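Local coordinates for protein MmoQ Response regulator (Methylococcus capsulatus, PDB 3LJX) that probably makes cyclic di-GMP from GTP as a full-length response regulator, the present chain being the part that carries its HDOD domain, at residues A107-W110 and Q111-A115; L141-V144 and G145-A148; F177-D180 and H181-T185; F194-V197 and F198-L202. All coordinates share one frame; numbering follows the deposited sequence.

Contact 1 of 4, residues A107-W110 and Q111-A115; sequences AAYW and QKSLA
Ser113 OG lies over one face of the Tyr109 ring, near its rim, and comes within 3.3 Å of Tyr109 CE1. The same hydroxyl gives its proton to Tyr109 O at 3.0 Å. With OG beside its own backbone N (chi1 -72°), Ser113 folds back on the preceding turn. Tyr109 O is therefore gripped twice, by Ser113 N and by Ser113 OG, from opposite faces of its carbonyl plane. The OG approach is 35° out of that plane. A water bridges the two hydroxyls. It accepts from Tyr109 OH at 2.6 Å and gives a longer bond of 3.2 Å to Ser113 OG. Tyr109 has CG anti to its N (chi1 164°), which brings the ring alongside Ser113. The ring packs against Asp143 and Leu147, and its hydroxyl reaches Val144. This is the tight, buried side of the turn.

The opposite character appears at Ala107, Ala108, Gln111 and Lys112. Here the backbone does most of the work: Gln111 N bonds Ala107 O at 2.9 Å, and Lys112 N bonds Ala108 O at the same length. The side chain of Gln111 is exposed, and that of Lys112 is partly so. Leu114 N reaches Trp110 O at a longer 3.3 Å. The Trp110 side chain touches Pro47, Ala18 and Glu98. The pattern is that of an amphipathic alpha-helix, with a serine hydroxyl bonded to the carbonyl four residues back, in the all-helical HDOD domain.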
ATOM      1  N   ALA A 107       4.583  13.479   2.272  1.00 28.59           N
ATOM      2  CA  ALA A 107       3.847  13.451   3.525  1.00 28.94           C
ATOM      3  C   ALA A 107       2.404  13.041   3.243  1.00 30.47           C
ATOM      4  O   ALA A 107       1.834  12.221   3.964  1.00 29.69           O
ATOM      5  CB  ALA A 107       3.896  14.808   4.232  1.00 24.27           C
ATOM      6  N   ALA A 108       1.820  13.599   2.183  1.00 27.79           N
ATOM      7  CA  ALA A 108       0.428  13.295   1.871  1.00 31.72           C
ATOM      8  C   ALA A 108       0.308  11.822   1.520  1.00 31.73           C
ATOM      9  O   ALA A 108      -0.619  11.134   1.962  1.00 32.34           O
ATOM     10  CB  ALA A 108      -0.110  14.183   0.724  1.00 24.20           C
ATOM     11  N   TYR A 109       1.256  11.336   0.729  1.00 29.87           N
ATOM     12  CA  TYR A 109       1.223   9.943   0.321  1.00 25.15           C
ATOM     13  C   TYR A 109       1.278   9.036   1.553  1.00 25.47           C
ATOM     14  O   TYR A 109       0.497   8.094   1.667  1.00 23.70           O
ATOM     15  CB  TYR A 109       2.353   9.606  -0.654  1.00 24.66           C
ATOM     16  CG  TYR A 109       2.556   8.122  -0.769  1.00 23.96           C
ATOM     17  CD1 TYR A 109       1.735   7.345  -1.585  1.00 21.14           C
ATOM     18  CD2 TYR A 109       3.529   7.483  -0.014  1.00 23.38           C
ATOM     19  CE1 TYR A 109       1.901   5.968  -1.664  1.00 22.30           C
ATOM     20  CE2 TYR A 109       3.712   6.109  -0.087  1.00 24.04           C
ATOM     21  CZ  TYR A 109       2.898   5.355  -0.906  1.00 24.44           C
ATOM     22  OH  TYR A 109       3.081   3.986  -0.952  1.00 20.73           O
ATOM     23  N   TRP A 110       2.177   9.325   2.488  1.00 26.92           N
ATOM     24  CA  TRP A 110       2.326   8.438   3.643  1.00 25.47           C
ATOM     25  C   TRP A 110       1.129   8.541   4.562  1.00 27.05           C
ATOM     26  O   TRP A 110       0.686   7.550   5.136  1.00 23.68           O
ATOM     27  CB  TRP A 110       3.630   8.695   4.408  1.00 21.71           C
ATOM     28  CG  TRP A 110       4.827   8.109   3.697  1.00 27.73           C
ATOM     29  CD1 TRP A 110       4.941   6.842   3.197  1.00 29.94           C
ATOM     30  CD2 TRP A 110       6.062   8.764   3.402  1.00 27.56           C
ATOM     31  NE1 TRP A 110       6.161   6.673   2.601  1.00 27.93           N
ATOM     32  CE2 TRP A 110       6.872   7.840   2.716  1.00 27.76           C
ATOM     33  CE3 TRP A 110       6.563  10.047   3.663  1.00 29.81           C
ATOM     34  CZ2 TRP A 110       8.167   8.150   2.280  1.00 25.93           C
ATOM     35  CZ3 TRP A 110       7.854  10.361   3.227  1.00 28.37           C
ATOM     36  CH2 TRP A 110       8.633   9.416   2.539  1.00 29.07           C
ATOM     37  N   GLN A 111       0.598   9.745   4.699  1.00 25.58           N
ATOM     38  CA  GLN A 111      -0.544   9.938   5.571  1.00 25.16           C
ATOM     39  C   GLN A 111      -1.749   9.175   5.013  1.00 28.47           C
ATOM     40  O   GLN A 111      -2.437   8.441   5.729  1.00 27.95           O
ATOM     41  CB  GLN A 111      -0.849  11.433   5.715  1.00 32.03           C
ATOM     42  CG  GLN A 111      -2.105  11.733   6.510  1.00 39.45           C
ATOM     43  CD  GLN A 111      -2.451  13.207   6.499  1.00 49.16           C
ATOM     44  OE1 GLN A 111      -2.401  13.877   5.460  1.00 51.88           O
ATOM     45  NE2 GLN A 111      -2.813  13.720   7.660  1.00 52.22           N
ATOM     46  N   LYS A 112      -1.989   9.328   3.720  1.00 32.29           N
ATOM     47  CA  LYS A 112      -3.141   8.699   3.090  1.00 30.33           C
ATOM     48  C   LYS A 112      -3.025   7.172   3.074  1.00 32.19           C
ATOM     49  O   LYS A 112      -4.015   6.467   3.252  1.00 32.77           O
ATOM     50  CB  LYS A 112      -3.295   9.235   1.677  1.00 38.76           C
ATOM     51  CG  LYS A 112      -4.390   8.590   0.863  1.00 51.46           C
ATOM     52  CD  LYS A 112      -4.804   9.572  -0.198  1.00 61.75           C
ATOM     53  CE  LYS A 112      -4.905  10.955   0.428  1.00 69.30           C
ATOM     54  NZ  LYS A 112      -4.527  12.048  -0.513  1.00 75.33           N
ATOM     55  N   SER A 113      -1.813   6.661   2.869  1.00 30.36           N
ATOM     56  CA  SER A 113      -1.612   5.215   2.774  1.00 29.57           C
ATOM     57  C   SER A 113      -1.963   4.514   4.096  1.00 28.46           C
ATOM     58  O   SER A 113      -2.642   3.484   4.114  1.00 24.38           O
ATOM     59  CB  SER A 113      -0.172   4.904   2.343  1.00 28.98           C
ATOM     60  OG  SER A 113       0.026   5.237   0.974  1.00 32.40           O
ATOM     61  N   LEU A 114      -1.516   5.098   5.201  1.00 24.49           N
ATOM     62  CA  LEU A 114      -1.815   4.566   6.517  1.00 26.39           C
ATOM     63  C   LEU A 114      -3.310   4.689   6.840  1.00 29.26           C
ATOM     64  O   LEU A 114      -3.934   3.731   7.317  1.00 27.40           O
ATOM     65  CB  LEU A 114      -0.994   5.301   7.576  1.00 26.09           C
ATOM     66  CG  LEU A 114      -1.242   4.835   9.013  1.00 29.51           C
ATOM     67  CD1 LEU A 114      -0.967   3.327   9.152  1.00 25.96           C
ATOM     68  CD2 LEU A 114      -0.370   5.644   9.970  1.00 29.33           C
ATOM     69  N   ALA A 115      -3.880   5.867   6.584  1.00 23.13           N
ATOM     70  CA  ALA A 115      -5.283   6.109   6.903  1.00 25.13           C
ATOM     71  C   ALA A 115      -6.141   5.095   6.157  1.00 27.68           C
ATOM     72  O   ALA A 115      -7.083   4.528   6.722  1.00 26.94           O
ATOM     73  CB  ALA A 115      -5.696   7.557   6.536  1.00 19.53           C
TER
HETATM   74  O   HOH W   1       0.754   2.840  -1.095  1.00 20.27           O

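Contact 2 of 4, residues L141-V144 and G145-A148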
ATOM      1  N   LEU A 141      -0.636  -0.548   0.759  1.00 24.08           N
ATOM      2  CA  LEU A 141       0.179  -0.667  -0.455  1.00 22.70           C
ATOM      3  C   LEU A 141      -0.589  -0.349  -1.737  1.00 24.90           C
ATOM      4  O   LEU A 141      -0.010  -0.362  -2.818  1.00 22.33           O
ATOM      5  CB  LEU A 141       0.735  -2.089  -0.553  1.00 19.19           C
ATOM      6  CG  LEU A 141       2.101  -2.472   0.036  1.00 27.12           C
ATOM      7  CD1 LEU A 141       2.745  -1.377   0.908  1.00 20.97           C
ATOM      8  CD2 LEU A 141       2.042  -3.820   0.758  1.00 22.19           C
ATOM      9  N   ALA A 142      -1.884  -0.061  -1.609  1.00 25.10           N
ATOM     10  CA  ALA A 142      -2.801   0.075  -2.753  1.00 23.87           C
ATOM     11  C   ALA A 142      -2.351   0.996  -3.904  1.00 25.36           C
ATOM     12  O   ALA A 142      -2.846   0.875  -5.036  1.00 23.01           O
ATOM     13  CB  ALA A 142      -4.194   0.494  -2.256  1.00 24.94           C
ATOM     14  N   ASP A 143      -1.445   1.932  -3.627  1.00 26.11           N
ATOM     15  CA  ASP A 143      -0.912   2.778  -4.701  1.00 27.31           C
ATOM     16  C   ASP A 143       0.588   3.022  -4.561  1.00 28.30           C
ATOM     17  O   ASP A 143       1.106   4.097  -4.895  1.00 25.83           O
ATOM     18  CB  ASP A 143      -1.698   4.090  -4.850  1.00 28.89           C
ATOM     19  CG  ASP A 143      -1.688   4.932  -3.593  1.00 38.19           C
ATOM     20  OD1 ASP A 143      -1.010   4.562  -2.607  1.00 43.49           O
ATOM     21  OD2 ASP A 143      -2.377   5.971  -3.587  1.00 44.36           O
ATOM     22  N   VAL A 144       1.283   1.994  -4.087  1.00 23.96           N
ATOM     23  CA  VAL A 144       2.720   2.059  -3.933  1.00 21.82           C
ATOM     24  C   VAL A 144       3.419   2.327  -5.278  1.00 23.26           C
ATOM     25  O   VAL A 144       4.554   2.792  -5.311  1.00 23.79           O
ATOM     26  CB  VAL A 144       3.267   0.772  -3.265  1.00 24.42           C
ATOM     27  CG1 VAL A 144       3.230  -0.410  -4.242  1.00 20.19           C
ATOM     28  CG2 VAL A 144       4.672   1.008  -2.765  1.00 16.08           C
ATOM     29  N   GLY A 145       2.732   2.053  -6.384  1.00 17.08           N
ATOM     30  CA  GLY A 145       3.231   2.445  -7.687  1.00 18.41           C
ATOM     31  C   GLY A 145       3.518   3.940  -7.826  1.00 21.00           C
ATOM     32  O   GLY A 145       4.382   4.337  -8.610  1.00 20.17           O
ATOM     33  N   ARG A 146       2.806   4.777  -7.077  1.00 19.68           N
ATOM     34  CA  ARG A 146       3.058   6.223  -7.119  1.00 20.81           C
ATOM     35  C   ARG A 146       4.421   6.538  -6.523  1.00 24.63           C
ATOM     36  O   ARG A 146       5.225   7.253  -7.132  1.00 28.01           O
ATOM     37  CB  ARG A 146       1.998   7.004  -6.349  1.00 22.71           C
ATOM     38  CG  ARG A 146       0.587   6.929  -6.910  1.00 25.07           C
ATOM     39  CD  ARG A 146      -0.289   7.911  -6.153  1.00 30.03           C
ATOM     40  NE  ARG A 146      -1.689   7.818  -6.544  1.00 39.26           N
ATOM     41  CZ  ARG A 146      -2.271   8.563  -7.484  1.00 44.51           C
ATOM     42  NH1 ARG A 146      -1.580   9.486  -8.158  1.00 47.75           N
ATOM     43  NH2 ARG A 146      -3.560   8.387  -7.746  1.00 39.88           N
ATOM     44  N   LEU A 147       4.670   6.006  -5.327  1.00 20.75           N
ATOM     45  CA  LEU A 147       5.972   6.126  -4.669  1.00 24.63           C
ATOM     46  C   LEU A 147       7.095   5.658  -5.609  1.00 23.34           C
ATOM     47  O   LEU A 147       8.136   6.302  -5.719  1.00 22.21           O
ATOM     48  CB  LEU A 147       5.995   5.258  -3.412  1.00 24.24           C
ATOM     49  CG  LEU A 147       6.587   5.767  -2.095  1.00 28.20           C
ATOM     50  CD1 LEU A 147       7.482   4.711  -1.514  1.00 23.46           C
ATOM     51  CD2 LEU A 147       7.318   7.109  -2.216  1.00 30.03           C
ATOM     52  N   ALA A 148       6.879   4.526  -6.276  1.00 16.35           N
ATOM     53  CA  ALA A 148       7.896   3.949  -7.148  1.00 18.90           C
ATOM     54  C   ALA A 148       8.256   4.843  -8.337  1.00 19.85           C
ATOM     55  O   ALA A 148       9.421   4.980  -8.671  1.00 22.14           O
ATOM     56  CB  ALA A 148       7.467   2.570  -7.627  1.00 17.82           C
TER
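Arg146 N donates to Asp143 O at 2.8 Å, the shortest sound polar bond of this turn. The donor stands above the carbonyl plane, 45° out of it, although its N-H points well at the oxygen. At the next carbonyl, Val144 O accepts from Ala148 N at 3.1 Å, this time in the carbonyl plane. The first bond spans three residues and the second four, so the chain passes here from a tight turn into a regular helix.

The side chains of Asp143 and Arg146 also meet. Asp143 OD2 sits at the edge of the guanidinium, 3.6 Å from Arg146 NE, in a long salt bridge. The carboxylate and guanidinium planes are 86° apart. Asp143 holds CG between its N and carbonyl carbon (chi1 59°), while the Arg146 chain runs extended from CG to NE. The other oxygen, OD1, makes a salt bridge with Arg116, so the two oxygens have different arginine partners. On the apolar side Val144 CG2 only just meets Leu147 CB, at 4.5 Å.

The turn joins helix 132-141 to helix 144-152. Helix 106-125 packs on it through Tyr109, Ser113 and Arg116, and helix 181-191 through His181, Leu184 and Leu188.

Contact 3 of 4, residues F177-D180 and H181-T185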
ATOM      1  N   PHE A 177       6.857   6.455 -19.464  1.00 29.26           N
ATOM      2  CA  PHE A 177       7.448   5.330 -18.749  1.00 25.24           C
ATOM      3  C   PHE A 177       6.993   3.956 -19.243  1.00 25.40           C
ATOM      4  O   PHE A 177       7.476   2.935 -18.762  1.00 28.34           O
ATOM      5  CB  PHE A 177       7.104   5.437 -17.256  1.00 23.64           C
ATOM      6  CG  PHE A 177       7.377   6.791 -16.653  1.00 23.42           C
ATOM      7  CD1 PHE A 177       8.669   7.280 -16.556  1.00 28.38           C
ATOM      8  CD2 PHE A 177       6.346   7.551 -16.138  1.00 23.99           C
ATOM      9  CE1 PHE A 177       8.923   8.519 -15.977  1.00 27.63           C
ATOM     10  CE2 PHE A 177       6.597   8.788 -15.559  1.00 25.71           C
ATOM     11  CZ  PHE A 177       7.883   9.268 -15.482  1.00 24.34           C
ATOM     12  N   ALA A 178       6.054   3.928 -20.183  1.00 28.95           N
ATOM     13  CA  ALA A 178       5.418   2.680 -20.619  1.00 26.38           C
ATOM     14  C   ALA A 178       4.827   1.904 -19.450  1.00 32.45           C
ATOM     15  O   ALA A 178       4.791   0.677 -19.473  1.00 27.61           O
ATOM     16  CB  ALA A 178       6.379   1.803 -21.377  1.00 23.96           C
ATOM     17  N   THR A 179       4.375   2.622 -18.428  1.00 32.08           N
ATOM     18  CA  THR A 179       3.595   2.021 -17.361  1.00 28.36           C
ATOM     19  C   THR A 179       2.910   3.166 -16.639  1.00 28.44           C
ATOM     20  O   THR A 179       3.234   4.327 -16.884  1.00 33.14           O
ATOM     21  CB  THR A 179       4.478   1.199 -16.397  1.00 27.70           C
ATOM     22  OG1 THR A 179       3.652   0.542 -15.434  1.00 31.14           O
ATOM     23  CG2 THR A 179       5.456   2.084 -15.687  1.00 19.59           C
ATOM     24  N   ASP A 180       1.947   2.866 -15.777  1.00 20.94           N
ATOM     25  CA  ASP A 180       1.317   3.930 -15.009  1.00 22.40           C
ATOM     26  C   ASP A 180       1.301   3.504 -13.559  1.00 22.63           C
ATOM     27  O   ASP A 180       1.581   2.342 -13.263  1.00 24.33           O
ATOM     28  CB  ASP A 180      -0.101   4.196 -15.517  1.00 27.89           C
ATOM     29  CG  ASP A 180      -1.016   3.003 -15.324  1.00 29.61           C
ATOM     30  OD1 ASP A 180      -1.235   2.581 -14.151  1.00 26.99           O
ATOM     31  OD2 ASP A 180      -1.496   2.487 -16.354  1.00 30.15           O
ATOM     32  N   HIS A 181       0.956   4.422 -12.658  1.00 21.73           N
ATOM     33  CA  HIS A 181       1.124   4.139 -11.238  1.00 24.31           C
ATOM     34  C   HIS A 181       0.236   2.988 -10.728  1.00 26.18           C
ATOM     35  O   HIS A 181       0.622   2.265  -9.800  1.00 25.21           O
ATOM     36  CB  HIS A 181       0.976   5.402 -10.385  1.00 27.92           C
ATOM     37  CG  HIS A 181      -0.322   6.125 -10.564  1.00 30.48           C
ATOM     38  ND1 HIS A 181      -1.525   5.625 -10.109  1.00 34.64           N
ATOM     39  CD2 HIS A 181      -0.600   7.342 -11.090  1.00 30.04           C
ATOM     40  CE1 HIS A 181      -2.488   6.492 -10.371  1.00 34.09           C
ATOM     41  NE2 HIS A 181      -1.953   7.541 -10.969  1.00 32.19           N
ATOM     42  N   ASP A 182      -0.921   2.793 -11.364  1.00 19.64           N
ATOM     43  CA  ASP A 182      -1.820   1.691 -10.990  1.00 26.78           C
ATOM     44  C   ASP A 182      -1.353   0.330 -11.525  1.00 24.82           C
ATOM     45  O   ASP A 182      -1.365  -0.669 -10.801  1.00 25.99           O
ATOM     46  CB  ASP A 182      -3.271   1.984 -11.414  1.00 29.56           C
ATOM     47  CG  ASP A 182      -3.891   3.105 -10.600  1.00 33.63           C
ATOM     48  OD1 ASP A 182      -3.553   3.215  -9.399  1.00 33.78           O
ATOM     49  OD2 ASP A 182      -4.708   3.876 -11.151  1.00 34.84           O
ATOM     50  N   GLU A 183      -0.937   0.284 -12.784  1.00 22.65           N
ATOM     51  CA  GLU A 183      -0.339  -0.940 -13.302  1.00 23.82           C
ATOM     52  C   GLU A 183       0.906  -1.275 -12.481  1.00 25.94           C
ATOM     53  O   GLU A 183       1.109  -2.414 -12.055  1.00 27.22           O
ATOM     54  CB  GLU A 183       0.039  -0.783 -14.768  1.00 23.75           C
ATOM     55  CG  GLU A 183       0.523  -2.086 -15.399  1.00 31.48           C
ATOM     56  CD  GLU A 183       1.424  -1.863 -16.607  1.00 41.37           C
ATOM     57  OE1 GLU A 183       1.726  -0.693 -16.928  1.00 45.34           O
ATOM     58  OE2 GLU A 183       1.840  -2.858 -17.237  1.00 44.98           O
ATOM     59  N   LEU A 184       1.737  -0.270 -12.238  1.00 19.76           N
ATOM     60  CA  LEU A 184       2.972  -0.503 -11.517  1.00 21.07           C
ATOM     61  C   LEU A 184       2.657  -1.099 -10.126  1.00 20.73           C
ATOM     62  O   LEU A 184       3.295  -2.055  -9.689  1.00 19.82           O
ATOM     63  CB  LEU A 184       3.753   0.806 -11.401  1.00 20.91           C
ATOM     64  CG  LEU A 184       5.270   0.696 -11.443  1.00 25.29           C
ATOM     65  CD1 LEU A 184       5.930   1.927 -10.805  1.00 18.10           C
ATOM     66  CD2 LEU A 184       5.720  -0.583 -10.780  1.00 24.79           C
ATOM     67  N   THR A 185       1.659  -0.546  -9.443  1.00 20.31           N
ATOM     68  CA  THR A 185       1.242  -1.088  -8.154  1.00 24.44           C
ATOM     69  C   THR A 185       0.951  -2.593  -8.236  1.00 22.45           C
ATOM     70  O   THR A 185       1.487  -3.404  -7.456  1.00 21.37           O
ATOM     71  CB  THR A 185       0.009  -0.344  -7.621  1.00 24.88           C
ATOM     72  OG1 THR A 185       0.376   1.005  -7.288  1.00 22.51           O
ATOM     73  CG2 THR A 185      -0.539  -1.043  -6.382  1.00 19.27           C
TER
HETATM   74  O   HOH W   2       0.131   0.746 -18.449  1.00 43.28           O
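Asp180 OD1 caps the start of helix 181-191, with Asp180 at the N-cap. Glu183 N gives it a nearly straight bond of 2.7 Å (171°), meeting OD1 on the syn side, 35° out of the carboxylate plane. Asp182 N adds a weak, bent bond of 2.8 Å. The carboxylate reaches both N-H groups because CG stands between the backbone N and the carbonyl carbon (chi1 64°). Behind the cap, the first full helical bond runs from Leu184 N to Asp180 O, nearly along the C=O axis.

Among side chains, Thr179 OG1 donates to Glu183 OE1 at 2.7 Å, coming from above the carboxylate plane. Thr185 OG1 donates to His181 O, which also accepts from Thr185 N.

Charge is the third element. Asp180 OD2 pairs with Arg174 of the preceding helix, which probably eases the closeness of the Asp180 and Glu183 carboxylates. Asp182 lies close as well and takes a weak bond from His181 ND1.

Packing joins the turn to its neighbours. His181 lies against Arg146, Leu149, Tyr157 and Ile170, and Leu184 meets Ala148 and Leu149.

Last comes solvent. A water links two of the carboxylates, donating to Glu183 OE1 at 2.6 Å and to Asp180 OD2 at 3.2 Å.

Contact 4 of 4, residues F194-V197 and F198-L202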
ATOM      1  N   PHE A 194       1.463 -11.295  -3.586  1.00 24.49           N
ATOM      2  CA  PHE A 194      -0.003 -11.296  -3.548  1.00 23.36           C
ATOM      3  C   PHE A 194      -0.590 -12.105  -4.707  1.00 25.56           C
ATOM      4  O   PHE A 194      -0.184 -11.951  -5.852  1.00 30.34           O
ATOM      5  CB  PHE A 194      -0.554  -9.862  -3.568  1.00 24.47           C
ATOM      6  CG  PHE A 194      -0.429  -9.141  -2.246  1.00 27.93           C
ATOM      7  CD1 PHE A 194      -1.438  -9.229  -1.294  1.00 27.65           C
ATOM      8  CD2 PHE A 194       0.693  -8.374  -1.956  1.00 25.27           C
ATOM      9  CE1 PHE A 194      -1.330  -8.565  -0.081  1.00 26.52           C
ATOM     10  CE2 PHE A 194       0.810  -7.713  -0.743  1.00 25.33           C
ATOM     11  CZ  PHE A 194      -0.207  -7.813   0.199  1.00 24.00           C
ATOM     12  N   PRO A 195      -1.552 -12.977  -4.418  1.00 26.99           N
ATOM     13  CA  PRO A 195      -2.168 -13.722  -5.525  1.00 29.32           C
ATOM     14  C   PRO A 195      -3.111 -12.839  -6.347  1.00 28.44           C
ATOM     15  O   PRO A 195      -3.578 -11.801  -5.870  1.00 26.49           O
ATOM     16  CB  PRO A 195      -2.947 -14.830  -4.804  1.00 30.89           C
ATOM     17  CG  PRO A 195      -3.312 -14.226  -3.474  1.00 28.63           C
ATOM     18  CD  PRO A 195      -2.145 -13.313  -3.111  1.00 28.20           C
ATOM     19  N   GLN A 196      -3.397 -13.250  -7.575  1.00 30.06           N
ATOM     20  CA  GLN A 196      -4.159 -12.405  -8.485  1.00 29.94           C
ATOM     21  C   GLN A 196      -5.540 -11.937  -7.980  1.00 26.23           C
ATOM     22  O   GLN A 196      -5.960 -10.836  -8.340  1.00 26.31           O
ATOM     23  CB  GLN A 196      -4.278 -13.049  -9.871  1.00 35.55           C
ATOM     24  CG  GLN A 196      -4.662 -12.063 -10.968  1.00 47.77           C
ATOM     25  CD  GLN A 196      -5.116 -12.754 -12.249  1.00 65.58           C
ATOM     26  OE1 GLN A 196      -4.355 -13.506 -12.873  1.00 75.47           O
ATOM     27  NE2 GLN A 196      -6.366 -12.504 -12.645  1.00 65.40           N
ATOM     28  N   VAL A 197      -6.253 -12.726  -7.165  1.00 22.61           N
ATOM     29  CA  VAL A 197      -7.574 -12.244  -6.702  1.00 29.33           C
ATOM     30  C   VAL A 197      -7.475 -10.907  -6.004  1.00 29.57           C
ATOM     31  O   VAL A 197      -8.351 -10.064  -6.165  1.00 32.84           O
ATOM     32  CB  VAL A 197      -8.349 -13.176  -5.722  1.00 30.36           C
ATOM     33  CG1 VAL A 197      -9.206 -14.162  -6.477  1.00 30.82           C
ATOM     34  CG2 VAL A 197      -7.420 -13.819  -4.675  1.00 26.53           C
ATOM     35  N   PHE A 198      -6.426 -10.721  -5.209  1.00 27.84           N
ATOM     36  CA  PHE A 198      -6.245  -9.446  -4.516  1.00 27.67           C
ATOM     37  C   PHE A 198      -5.990  -8.302  -5.492  1.00 23.81           C
ATOM     38  O   PHE A 198      -6.583  -7.233  -5.359  1.00 25.28           O
ATOM     39  CB  PHE A 198      -5.152  -9.537  -3.450  1.00 32.88           C
ATOM     40  CG  PHE A 198      -5.580 -10.272  -2.219  1.00 44.46           C
ATOM     41  CD1 PHE A 198      -5.920 -11.609  -2.281  1.00 53.97           C
ATOM     42  CD2 PHE A 198      -5.639  -9.631  -0.995  1.00 51.29           C
ATOM     43  CE1 PHE A 198      -6.323 -12.294  -1.141  1.00 57.57           C
ATOM     44  CE2 PHE A 198      -6.038 -10.316   0.150  1.00 54.65           C
ATOM     45  CZ  PHE A 198      -6.381 -11.641   0.073  1.00 54.54           C
ATOM     46  N   ILE A 199      -5.127  -8.533  -6.481  1.00 21.31           N
ATOM     47  CA  ILE A 199      -4.872  -7.521  -7.503  1.00 21.22           C
ATOM     48  C   ILE A 199      -6.158  -7.214  -8.293  1.00 25.54           C
ATOM     49  O   ILE A 199      -6.452  -6.044  -8.596  1.00 26.63           O
ATOM     50  CB  ILE A 199      -3.723  -7.932  -8.462  1.00 40.67           C
ATOM     51  CG1 ILE A 199      -2.361  -7.782  -7.778  1.00 40.22           C
ATOM     52  CG2 ILE A 199      -3.712  -7.054  -9.682  1.00 42.48           C
ATOM     53  CD1 ILE A 199      -1.955  -8.972  -6.960  1.00 43.84           C
ATOM     54  N   ASP A 200      -6.937  -8.248  -8.609  1.00 16.21           N
ATOM     55  CA  ASP A 200      -8.193  -8.021  -9.322  1.00 21.42           C
ATOM     56  C   ASP A 200      -9.168  -7.223  -8.465  1.00 22.83           C
ATOM     57  O   ASP A 200      -9.879  -6.351  -8.966  1.00 25.69           O
ATOM     58  CB  ASP A 200      -8.852  -9.336  -9.758  1.00 26.07           C
ATOM     59  CG  ASP A 200      -8.091 -10.037 -10.889  1.00 33.78           C
ATOM     60  OD1 ASP A 200      -7.153  -9.439 -11.464  1.00 36.66           O
ATOM     61  OD2 ASP A 200      -8.435 -11.196 -11.205  1.00 34.82           O
ATOM     62  N   ALA A 201      -9.211  -7.515  -7.172  1.00 21.05           N
ATOM     63  CA  ALA A 201     -10.156  -6.815  -6.311  1.00 24.49           C
ATOM     64  C   ALA A 201      -9.758  -5.338  -6.276  1.00 27.80           C
ATOM     65  O   ALA A 201     -10.607  -4.446  -6.350  1.00 28.61           O
ATOM     66  CB  ALA A 201     -10.163  -7.422  -4.930  1.00 21.46           C
ATOM     67  N   LEU A 202      -8.452  -5.093  -6.215  1.00 24.45           N
ATOM     68  CA  LEU A 202      -7.911  -3.739  -6.216  1.00 23.48           C
ATOM     69  C   LEU A 202      -8.255  -2.997  -7.501  1.00 26.21           C
ATOM     70  O   LEU A 202      -8.729  -1.853  -7.470  1.00 26.22           O
ATOM     71  CB  LEU A 202      -6.394  -3.781  -6.060  1.00 19.13           C
ATOM     72  CG  LEU A 202      -5.692  -2.431  -6.159  1.00 25.27           C
ATOM     73  CD1 LEU A 202      -6.204  -1.491  -5.063  1.00 25.95           C
ATOM     74  CD2 LEU A 202      -4.157  -2.601  -6.073  1.00 24.66           C
TER
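Phe194, Pro195, Val197, Phe198 and Ile199 cluster where the chain enters helix 196-204, with Pro195 at the N-cap position. Phe198 CD1 meets two groups: Val197 CG2, at the edge of its ring and 3.6 Å away, and Pro195 CG at 3.9 Å. The proline ring and the Phe198 side chain run side by side and point the same way. The ring of Phe194 is more loosely placed against it, with CD1 4.2 Å from Phe198 CD2. Ile199 bends back so that its CD1 touches Phe194 CB at 3.8 Å; its CG1 is set beside the backbone N (chi1 -75°).

Gln196 is exposed and Asp200 partly so, and the two meet through their polar ends. Gln196, extended beyond CG, crosses to Asp200. Its NE2 meets Asp200 OD2 on the syn side at 2.8 Å, with a weak second bond to Asp200 OD1 at 3.4 Å.

The backbone fixes these positions. Phe198 N makes a weak bond to Pro195 O. Asp200 N to Gln196 O and Ala201 N to Val197 O are regular helical bonds.

Further out, Phe194 rests on Leu189 and Thr137, Phe198 on Leu138, and Ile199 on Arg186 and Thr190. Ala201 faces helix 214-233 at Phe219 and Leu223. At the far end, Leu202 O is hydrogen-bonded to Ser205 OG.

From the N terminus, the four contacts follow in series, and none nests within or crosses another. Contact 1 closes one turn near the start of helix 106-125. Contact 2 closes the turn between helices 132-141 and 144-152, and it meets contact 1 through the Tyr109 side chain. Contact 3 closes the loop from helix 166-177 into helix 181-191. It is tied to contact 2 by a probable hydrogen bond between Thr185 OG1 and Gly145 N. Contact 4 starts the next helix, 196-204, where Leu202 touches both Ala142 and Thr185. Contact 2 thus touches all three others, while contacts 1 and 4 lie about 22 Å apart, centre to centre.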